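Local coordinates for protein SusD homolog (Bacteroides thetaiotaomicron VPI-5482, PDB 3IV0) that probably binds glycans at the cell surface as an outer-membrane SusD-family protein, although its own function has not been established, at residues Thr45-Met50 / Tyr429-Val434; Met50-Ile55 / Asn447-Thr452; Val364-Gly369 / Cys420-Gly425. One frame throughout, in Å; residues are numbered along the deposited sequence.

Contact 1: residues Thr45-Met50 / Tyr429-Val434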
loop_
_atom_site.group_PDB
_atom_site.type_symbol
_atom_site.label_atom_id
_atom_site.label_comp_id
_atom_site.label_asym_id
_atom_site.label_seq_id
_atom_site.Cartn_x
_atom_site.Cartn_y
_atom_site.Cartn_z
ATOM N N THR A 45 2.021 6.863 -3.763
ATOM C CA THR A 45 3.446 6.889 -4.000
ATOM C C THR A 45 4.126 8.011 -3.215
ATOM O O THR A 45 5.237 7.816 -2.705
ATOM C CB THR A 45 3.776 6.893 -5.515
ATOM O OG1 THR A 45 5.161 6.577 -5.692
ATOM C CG2 THR A 45 3.557 8.219 -6.168
ATOM N N TYR A 46 3.489 9.170 -3.061
ATOM C CA TYR A 46 4.107 10.233 -2.270
ATOM C C TYR A 46 4.249 9.756 -0.838
ATOM O O TYR A 46 5.296 9.980 -0.209
ATOM C CB TYR A 46 3.293 11.527 -2.284
ATOM C CG TYR A 46 3.450 12.443 -3.461
ATOM C CD1 TYR A 46 3.670 11.988 -4.732
ATOM C CD2 TYR A 46 3.321 13.810 -3.258
ATOM C CE1 TYR A 46 3.736 12.881 -5.800
ATOM C CE2 TYR A 46 3.421 14.692 -4.269
ATOM C CZ TYR A 46 3.625 14.222 -5.544
ATOM O OH TYR A 46 3.654 15.174 -6.579
ATOM N N SER A 47 3.173 9.192 -0.305
ATOM C CA SER A 47 3.125 8.847 1.110
ATOM C C SER A 47 3.850 7.570 1.494
ATOM O O SER A 47 4.304 7.425 2.644
ATOM C CB SER A 47 1.665 8.739 1.587
ATOM O OG SER A 47 1.019 7.581 1.062
ATOM N N GLY A 48 3.951 6.632 0.570
ATOM C CA GLY A 48 4.520 5.318 0.845
ATOM C C GLY A 48 5.878 5.055 0.235
ATOM O O GLY A 48 6.682 4.341 0.844
ATOM N N ASP A 49 6.149 5.563 -0.960
ATOM C CA ASP A 49 7.470 5.351 -1.575
ATOM C C ASP A 49 8.450 6.490 -1.266
ATOM O O ASP A 49 9.614 6.241 -0.978
ATOM C CB ASP A 49 7.319 5.243 -3.074
ATOM C CG ASP A 49 6.505 4.083 -3.486
ATOM O OD1 ASP A 49 6.848 2.957 -3.082
ATOM O OD2 ASP A 49 5.540 4.282 -4.265
HETATM N N MSE A 50 8.013 7.728 -1.386
HETATM C CA MSE A 50 8.922 8.878 -1.483
HETATM C C MSE A 50 9.298 9.483 -0.134
HETATM O O MSE A 50 10.410 10.009 0.042
HETATM C CB MSE A 50 8.274 9.926 -2.389
HETATM C CG MSE A 50 8.108 9.465 -3.859
HETATM SE SE MSE A 50 7.190 10.759 -4.885
HETATM C CE MSE A 50 8.592 12.057 -5.095
ATOM N N TYR A 429 7.480 1.314 1.792
ATOM C CA TYR A 429 8.688 1.753 2.446
ATOM C C TYR A 429 8.442 2.620 3.661
ATOM O O TYR A 429 8.861 2.293 4.784
ATOM C CB TYR A 429 9.555 2.485 1.427
ATOM C CG TYR A 429 10.705 3.247 2.044
ATOM C CD1 TYR A 429 11.836 2.584 2.521
ATOM C CD2 TYR A 429 10.665 4.628 2.104
ATOM C CE1 TYR A 429 12.903 3.336 3.096
ATOM C CE2 TYR A 429 11.695 5.373 2.681
ATOM C CZ TYR A 429 12.811 4.730 3.123
ATOM O OH TYR A 429 13.809 5.544 3.683
ATOM N N TYR A 430 7.772 3.752 3.451
ATOM C CA TYR A 430 7.629 4.691 4.536
ATOM C C TYR A 430 6.780 4.113 5.656
ATOM O O TYR A 430 7.062 4.295 6.835
ATOM C CB TYR A 430 7.049 6.023 4.041
ATOM C CG TYR A 430 6.784 6.964 5.164
ATOM C CD1 TYR A 430 7.806 7.670 5.775
ATOM C CD2 TYR A 430 5.521 7.125 5.649
ATOM C CE1 TYR A 430 7.540 8.537 6.821
ATOM C CE2 TYR A 430 5.241 7.971 6.672
ATOM C CZ TYR A 430 6.256 8.682 7.280
ATOM O OH TYR A 430 6.020 9.553 8.320
ATOM N N TYR A 431 5.711 3.439 5.256
ATOM C CA TYR A 431 4.767 2.917 6.213
ATOM C C TYR A 431 5.397 1.789 7.041
ATOM O O TYR A 431 5.167 1.712 8.257
ATOM C CB TYR A 431 3.535 2.463 5.449
ATOM C CG TYR A 431 2.739 3.604 4.867
ATOM C CD1 TYR A 431 2.263 4.631 5.673
ATOM C CD2 TYR A 431 2.389 3.619 3.533
ATOM C CE1 TYR A 431 1.509 5.675 5.145
ATOM C CE2 TYR A 431 1.609 4.652 2.994
ATOM C CZ TYR A 431 1.144 5.634 3.820
ATOM O OH TYR A 431 0.305 6.644 3.334
ATOM N N ASP A 432 6.254 0.979 6.423
ATOM C CA ASP A 432 7.013 -0.039 7.176
ATOM C C ASP A 432 7.929 0.638 8.188
ATOM O O ASP A 432 8.082 0.169 9.315
ATOM C CB ASP A 432 7.829 -0.893 6.219
ATOM C CG ASP A 432 7.011 -1.957 5.518
ATOM O OD1 ASP A 432 5.838 -2.204 5.880
ATOM O OD2 ASP A 432 7.629 -2.667 4.690
ATOM N N LEU A 433 8.575 1.725 7.776
ATOM C CA LEU A 433 9.412 2.429 8.719
ATOM C C LEU A 433 8.632 2.946 9.894
ATOM O O LEU A 433 9.127 2.933 11.043
ATOM C CB LEU A 433 10.144 3.578 8.034
ATOM C CG LEU A 433 11.240 3.224 7.041
ATOM C CD1 LEU A 433 11.730 4.519 6.402
ATOM C CD2 LEU A 433 12.406 2.537 7.727
ATOM N N VAL A 434 7.436 3.483 9.662
ATOM C CA VAL A 434 6.666 4.017 10.772
ATOM C C VAL A 434 6.211 2.912 11.740
ATOM O O VAL A 434 6.385 3.041 12.953
ATOM C CB VAL A 434 5.452 4.834 10.268
ATOM C CG1 VAL A 434 4.476 5.184 11.397
ATOM C CG2 VAL A 434 5.928 6.105 9.526
#
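Two first torsions bring the hydroxyls of this crossing together: Ser-47 places OG in the crowded position between backbone N and carbonyl carbon, while Tyr-431 sets CG anti to its carbonyl carbon (chi1 -70°), swinging the ring across Gly-48. The motif is an inclined helix pair in the largely helical SusD fold, the last turn of helix 43-50 meeting the first turn of helix 429-436. The axes of segments 45-50 and 429-434 come within 7.0 Å and are inclined by 67°. With no side chain at Gly-48, Tyr-431 CE2 comes within 3.7 Å of Gly-48 CA, and Ser-47 O lies over one face of the same ring. Ser-47 OG and Tyr-431 OH meet tip to tip, 2.6 Å apart, and OG is hydrogen-bonded to Phe-43 O. The helices are joined backbone to backbone by Tyr-430 N, which donates almost straight (178°) to Gly-48 O at 2.9 Å, in the carbonyl plane on a lone pair. Tyr-430 OH itself reaches Trp-459 O. Residues 45-50 form a wider pi-type turn, in which Thr-45 O accepts from both Asp-49 N and Met-50 N. Thr-45 OG1 donates to the anti lone pair of Asp-49 OD2 at 2.7 Å.

Contact 2: residues Met50-Ile55 / Asn447-Thr452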
loop_
_atom_site.group_PDB
_atom_site.type_symbol
_atom_site.label_atom_id
_atom_site.label_comp_id
_atom_site.label_asym_id
_atom_site.label_seq_id
_atom_site.Cartn_x
_atom_site.Cartn_y
_atom_site.Cartn_z
HETATM N N MSE A 50 8.013 7.728 -1.386
HETATM C CA MSE A 50 8.922 8.878 -1.483
HETATM C C MSE A 50 9.298 9.483 -0.134
HETATM O O MSE A 50 10.410 10.009 0.042
HETATM C CB MSE A 50 8.274 9.926 -2.389
HETATM C CG MSE A 50 8.108 9.465 -3.859
HETATM SE SE MSE A 50 7.190 10.759 -4.885
HETATM C CE MSE A 50 8.592 12.057 -5.095
ATOM N N ARG A 51 8.399 9.442 0.824
ATOM C CA ARG A 51 8.587 10.127 2.081
ATOM C C ARG A 51 9.701 9.474 2.877
ATOM O O ARG A 51 9.716 8.257 3.082
ATOM C CB ARG A 51 7.305 10.106 2.887
ATOM C CG ARG A 51 7.350 11.021 4.071
ATOM C CD ARG A 51 5.993 11.126 4.729
ATOM N NE ARG A 51 6.022 11.985 5.908
ATOM C CZ ARG A 51 4.978 12.219 6.669
ATOM N NH1 ARG A 51 3.817 11.637 6.408
ATOM N NH2 ARG A 51 5.079 12.981 7.720
ATOM N N CYS A 52 10.677 10.283 3.313
ATOM C CA CYS A 52 11.875 9.813 4.025
ATOM C C CYS A 52 12.724 8.848 3.212
ATOM O O CYS A 52 13.541 8.135 3.784
ATOM C CB CYS A 52 11.536 9.213 5.398
ATOM S SG CYS A 52 10.737 10.393 6.509
ATOM N N ALA A 53 12.519 8.782 1.886
ATOM C CA ALA A 53 13.335 7.974 1.013
ATOM C C ALA A 53 14.596 8.764 0.591
ATOM O O ALA A 53 14.522 9.994 0.441
ATOM C CB ALA A 53 12.534 7.566 -0.229
ATOM N N PRO A 54 15.708 8.060 0.400
ATOM C CA PRO A 54 16.970 8.701 -0.025
ATOM C C PRO A 54 16.966 8.962 -1.534
ATOM O O PRO A 54 17.707 8.340 -2.308
ATOM C CB PRO A 54 18.011 7.688 0.405
ATOM C CG PRO A 54 17.352 6.394 0.256
ATOM C CD PRO A 54 15.893 6.624 0.646
ATOM N N ILE A 55 16.119 9.919 -1.920
ATOM C CA ILE A 55 15.876 10.252 -3.311
ATOM C C ILE A 55 16.221 11.708 -3.571
ATOM O O ILE A 55 16.140 12.566 -2.683
ATOM C CB ILE A 55 14.414 9.944 -3.720
ATOM C CG1 ILE A 55 13.390 10.726 -2.900
ATOM C CG2 ILE A 55 14.164 8.442 -3.666
ATOM C CD1 ILE A 55 11.938 10.506 -3.414
ATOM N N ASN A 447 17.238 8.892 5.828
ATOM C CA ASN A 447 16.682 10.236 6.026
ATOM C C ASN A 447 15.693 10.173 7.197
ATOM O O ASN A 447 14.501 10.423 7.033
ATOM C CB ASN A 447 15.939 10.756 4.770
ATOM C CG ASN A 447 16.833 10.931 3.555
ATOM O OD1 ASN A 447 18.013 10.599 3.554
ATOM N ND2 ASN A 447 16.258 11.439 2.497
ATOM N N PRO A 448 16.170 9.809 8.389
ATOM C CA PRO A 448 15.269 9.574 9.516
ATOM C C PRO A 448 14.687 10.867 10.060
ATOM O O PRO A 448 15.239 11.964 9.840
ATOM C CB PRO A 448 16.178 8.977 10.595
ATOM C CG PRO A 448 17.510 9.576 10.294
ATOM C CD PRO A 448 17.584 9.669 8.794
HETATM N N MSE A 449 13.576 10.762 10.775
HETATM C CA MSE A 449 13.143 11.863 11.624
HETATM C C MSE A 449 13.651 11.577 13.035
HETATM O O MSE A 449 14.143 10.471 13.324
HETATM C CB MSE A 449 11.608 12.016 11.612
HETATM C CG MSE A 449 10.835 10.867 12.245
HETATM SE SE MSE A 449 8.910 10.976 12.042
HETATM C CE MSE A 449 8.764 10.610 10.146
ATOM N N THR A 450 13.479 12.501 13.969
ATOM C CA THR A 450 13.849 12.218 15.344
ATOM C C THR A 450 12.748 11.456 16.072
ATOM O O THR A 450 11.552 11.538 15.720
ATOM C CB THR A 450 14.181 13.484 16.151
ATOM O OG1 THR A 450 12.982 14.188 16.425
ATOM C CG2 THR A 450 15.161 14.391 15.389
ATOM N N ARG A 451 13.108 10.735 17.123
ATOM C CA ARG A 451 12.124 9.975 17.862
ATOM C C ARG A 451 11.145 10.924 18.553
ATOM O O ARG A 451 9.934 10.642 18.638
ATOM C CB ARG A 451 12.777 8.997 18.841
ATOM C CG ARG A 451 11.769 8.161 19.545
ATOM C CD ARG A 451 12.437 7.107 20.389
ATOM N NE ARG A 451 11.456 6.238 20.997
ATOM C CZ ARG A 451 11.737 5.327 21.924
ATOM N NH1 ARG A 451 12.983 5.166 22.340
ATOM N NH2 ARG A 451 10.771 4.581 22.417
ATOM N N THR A 452 11.643 12.035 19.093
ATOM C CA THR A 452 10.756 13.000 19.751
ATOM C C THR A 452 9.728 13.522 18.740
ATOM O O THR A 452 8.546 13.603 19.051
ATOM C CB THR A 452 11.517 14.182 20.349
ATOM O OG1 THR A 452 12.525 13.691 21.258
ATOM C CG2 THR A 452 10.557 15.064 21.104
HETATM O O HOH W 1 17.481 12.385 -0.124
#
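Asn-447 ND2 lies only 3.1 Å from Ala-53 O, yet the angle is too poor for a hydrogen bond. The amide nitrogen instead donates to Ala-69 O and to a water at 3.0 Å, and that water donates onward to Ile-55 O at 2.9 Å, so the polar link from this amide to the other segment runs through the water. Ala-53 O also faces Ile-55 N, in the weak bond of an inverse gamma turn centred on Pro-54. With CG anti to its own carbonyl carbon (chi1 -63°), Asn-447 lays its side chain alongside the loop backbone, CB packed 3.7 Å from Cys-52 O and the amide reaching past Ala-53 toward Pro-54. This loop leaves helix 43-50 through a type II beta turn, Met-50 to Ala-53, closed by Ala-53 N donating to Met-50 O. Cys-52 fills the third position with a positive phi (61°), a conformation more often taken there by glycine, and its CB touches Asn-447 O at 3.6 Å. Further along, Met-449, a selenomethionine, starts from the crowded first torsion (chi1 67°) and bends again at chi3, turning its CE to Cys-52 SG at 4.1 Å. Tyr-430 of helix 429-436 packs against both of these side chains. Beyond Met-449 the chain enters helix 451-455, where Thr-450 is the N-cap and its OG1 accepts from Asn-453 N.

Contact 3: residues Val364-Gly369 / Cys420-Gly425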
loop_
_atom_site.group_PDB
_atom_site.type_symbol
_atom_site.label_atom_id
_atom_site.label_comp_id
_atom_site.label_asym_id
_atom_site.label_seq_id
_atom_site.Cartn_x
_atom_site.Cartn_y
_atom_site.Cartn_z
ATOM N N VAL A 364 -1.320 -3.415 -4.276
ATOM C CA VAL A 364 -1.370 -2.924 -2.918
ATOM C C VAL A 364 -0.806 -3.965 -1.963
ATOM O O VAL A 364 0.063 -3.642 -1.119
ATOM C CB VAL A 364 -2.814 -2.545 -2.528
ATOM C CG1 VAL A 364 -2.893 -2.144 -1.034
ATOM C CG2 VAL A 364 -3.313 -1.397 -3.395
ATOM N N PHE A 365 -1.271 -5.188 -2.057
ATOM C CA PHE A 365 -0.796 -6.295 -1.247
ATOM C C PHE A 365 -0.500 -7.428 -2.190
ATOM O O PHE A 365 -1.315 -7.759 -3.066
ATOM C CB PHE A 365 -1.854 -6.759 -0.251
ATOM C CG PHE A 365 -2.317 -5.701 0.728
ATOM C CD1 PHE A 365 -1.419 -4.916 1.458
ATOM C CD2 PHE A 365 -3.696 -5.544 0.972
ATOM C CE1 PHE A 365 -1.863 -3.988 2.353
ATOM C CE2 PHE A 365 -4.132 -4.592 1.901
ATOM C CZ PHE A 365 -3.208 -3.808 2.558
ATOM N N ARG A 366 0.640 -8.086 -2.021
ATOM C CA ARG A 366 0.875 -9.308 -2.783
ATOM C C ARG A 366 1.518 -10.397 -1.936
ATOM O O ARG A 366 1.929 -10.165 -0.781
ATOM C CB ARG A 366 1.654 -9.073 -4.056
ATOM C CG ARG A 366 3.038 -8.583 -3.851
ATOM C CD ARG A 366 3.754 -8.461 -5.214
ATOM N NE ARG A 366 4.998 -7.708 -5.089
ATOM C CZ ARG A 366 6.217 -8.252 -5.074
ATOM N NH1 ARG A 366 6.412 -9.546 -5.139
ATOM N NH2 ARG A 366 7.263 -7.459 -4.991
ATOM N N TYR A 367 1.558 -11.607 -2.465
ATOM C CA TYR A 367 1.858 -12.785 -1.666
ATOM C C TYR A 367 3.262 -12.743 -1.075
ATOM O O TYR A 367 3.438 -13.130 0.072
ATOM C CB TYR A 367 1.592 -14.015 -2.510
ATOM C CG TYR A 367 1.656 -15.348 -1.812
ATOM C CD1 TYR A 367 0.976 -15.612 -0.624
ATOM C CD2 TYR A 367 2.333 -16.397 -2.404
ATOM C CE1 TYR A 367 1.047 -16.875 -0.031
ATOM C CE2 TYR A 367 2.356 -17.668 -1.847
ATOM C CZ TYR A 367 1.752 -17.876 -0.658
ATOM O OH TYR A 367 1.789 -19.135 -0.100
ATOM N N ALA A 368 4.265 -12.230 -1.785
ATOM C CA ALA A 368 5.603 -12.164 -1.205
ATOM C C ALA A 368 5.596 -11.269 0.015
ATOM O O ALA A 368 6.267 -11.558 1.015
ATOM C CB ALA A 368 6.650 -11.631 -2.224
ATOM N N GLY A 369 4.896 -10.138 -0.078
ATOM C CA GLY A 369 4.768 -9.235 1.071
ATOM C C GLY A 369 4.152 -9.912 2.271
ATOM O O GLY A 369 4.655 -9.772 3.397
ATOM N N CYS A 420 12.281 -4.324 2.147
ATOM C CA CYS A 420 12.731 -3.148 1.427
ATOM C C CYS A 420 13.191 -3.488 0.021
ATOM O O CYS A 420 12.937 -2.743 -0.920
ATOM C CB CYS A 420 13.842 -2.463 2.202
ATOM S SG CYS A 420 13.359 -1.679 3.753
ATOM N N ARG A 421 13.880 -4.610 -0.145
ATOM C CA ARG A 421 14.302 -5.039 -1.485
ATOM C C ARG A 421 13.116 -5.478 -2.323
ATOM O O ARG A 421 12.951 -5.060 -3.481
ATOM C CB ARG A 421 15.247 -6.230 -1.400
ATOM C CG ARG A 421 16.670 -5.908 -0.950
ATOM C CD ARG A 421 17.520 -7.186 -0.928
ATOM N NE ARG A 421 17.349 -7.988 0.260
ATOM C CZ ARG A 421 17.956 -7.765 1.412
ATOM N NH1 ARG A 421 18.817 -6.771 1.527
ATOM N NH2 ARG A 421 17.719 -8.543 2.444
ATOM N N GLU A 422 12.284 -6.349 -1.762
ATOM C CA GLU A 422 11.221 -6.986 -2.515
ATOM C C GLU A 422 10.127 -6.012 -2.944
ATOM O O GLU A 422 9.611 -6.113 -4.059
ATOM C CB GLU A 422 10.610 -8.104 -1.686
ATOM C CG GLU A 422 9.526 -8.878 -2.371
ATOM C CD GLU A 422 10.001 -9.639 -3.575
ATOM O OE1 GLU A 422 11.215 -9.966 -3.690
ATOM O OE2 GLU A 422 9.181 -9.963 -4.459
ATOM N N LEU A 423 9.814 -5.038 -2.087
ATOM C CA LEU A 423 8.650 -4.190 -2.298
ATOM C C LEU A 423 8.945 -2.784 -2.737
ATOM O O LEU A 423 8.046 -1.948 -2.818
ATOM C CB LEU A 423 7.786 -4.172 -1.054
ATOM C CG LEU A 423 7.306 -5.529 -0.549
ATOM C CD1 LEU A 423 6.574 -5.416 0.805
ATOM C CD2 LEU A 423 6.391 -6.269 -1.552
ATOM N N ILE A 424 10.177 -2.531 -3.150
ATOM C CA ILE A 424 10.528 -1.200 -3.582
ATOM C C ILE A 424 9.589 -0.722 -4.673
ATOM O O ILE A 424 9.334 -1.417 -5.640
ATOM C CB ILE A 424 12.032 -1.131 -4.027
ATOM C CG1 ILE A 424 12.391 0.341 -4.288
ATOM C CG2 ILE A 424 12.341 -2.046 -5.237
ATOM C CD1 ILE A 424 13.918 0.580 -4.418
ATOM N N GLY A 425 9.076 0.489 -4.498
ATOM C CA GLY A 425 8.178 1.084 -5.483
ATOM C C GLY A 425 6.715 0.700 -5.350
ATOM O O GLY A 425 5.918 1.137 -6.169
#
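One face of the Arg-366 guanidinium is met by the Leu-423 methyl CD2, 3.7 Å from NH2, while Glu-422 OE2 comes to its edge in the plane and Glu-422 O lies near that plane beside NH2. The motif is a buried, end-on salt bridge at the junction of strand 362-366 with helix 367-381, set against the C-terminal end of helix 408-422; the strand pairs antiparallel with strand 264-268 and carries a classic beta bulge, Val-364 and Phe-365 facing Phe-266. Arg-366 leaves the backbone in the crowded first torsion (chi1 64°) and then runs extended from CG to NE. Both terminal nitrogens grip one oxygen: NH1 donates to the anti lone pair of Glu-422 OE2 at 2.9 Å, and NH2 reaches OE2 at 3.2 Å from above the carboxylate plane. The guanidinium and carboxylate planes are 58° apart. Glu-422 bends at chi2 (64°) to present OE2, and its CG rests near Ala-368 CB. Glu-263 and Glu-426 also pair with Arg-366, while Arg-319 and Arg-398 pair with Glu-422, an alternation that would be expected to keep both groups ionised. An alanine at Arg-366 would lose both bonds to OE2 and the salt bridges to Glu-263 and Glu-426, and would probably unsettle the charge balance of the cluster and the packing against Leu-423 CD2. Beside the bridge, Gly-369 CA packs 4.2 Å from Leu-423 CD1.

All three contacts are buried. Contacts 1 and 3 lie about 9 Å from the centre of the chain, measured centre to centre, and contact 2 about 18 Å out, with Asn-447 its partly exposed touching residue. Their chemistry differs accordingly: backbone and tyrosine contacts between helices in contact 1, buried charge pairing in contact 3, and loop packing around a water-linked amide in contact 2. Contacts 1 and 2 share Met-50 and touch through helix 429-436, whose Tyr-429 OH probably hydrogen-bonds to Cys-52 O at 2.6 Å. Helix 408-422 of contact 3 directly precedes that helix, and Asp-49 packs against Gly-425. Contacts 2 and 3 do not touch, their nearest atoms being about 8 Å apart.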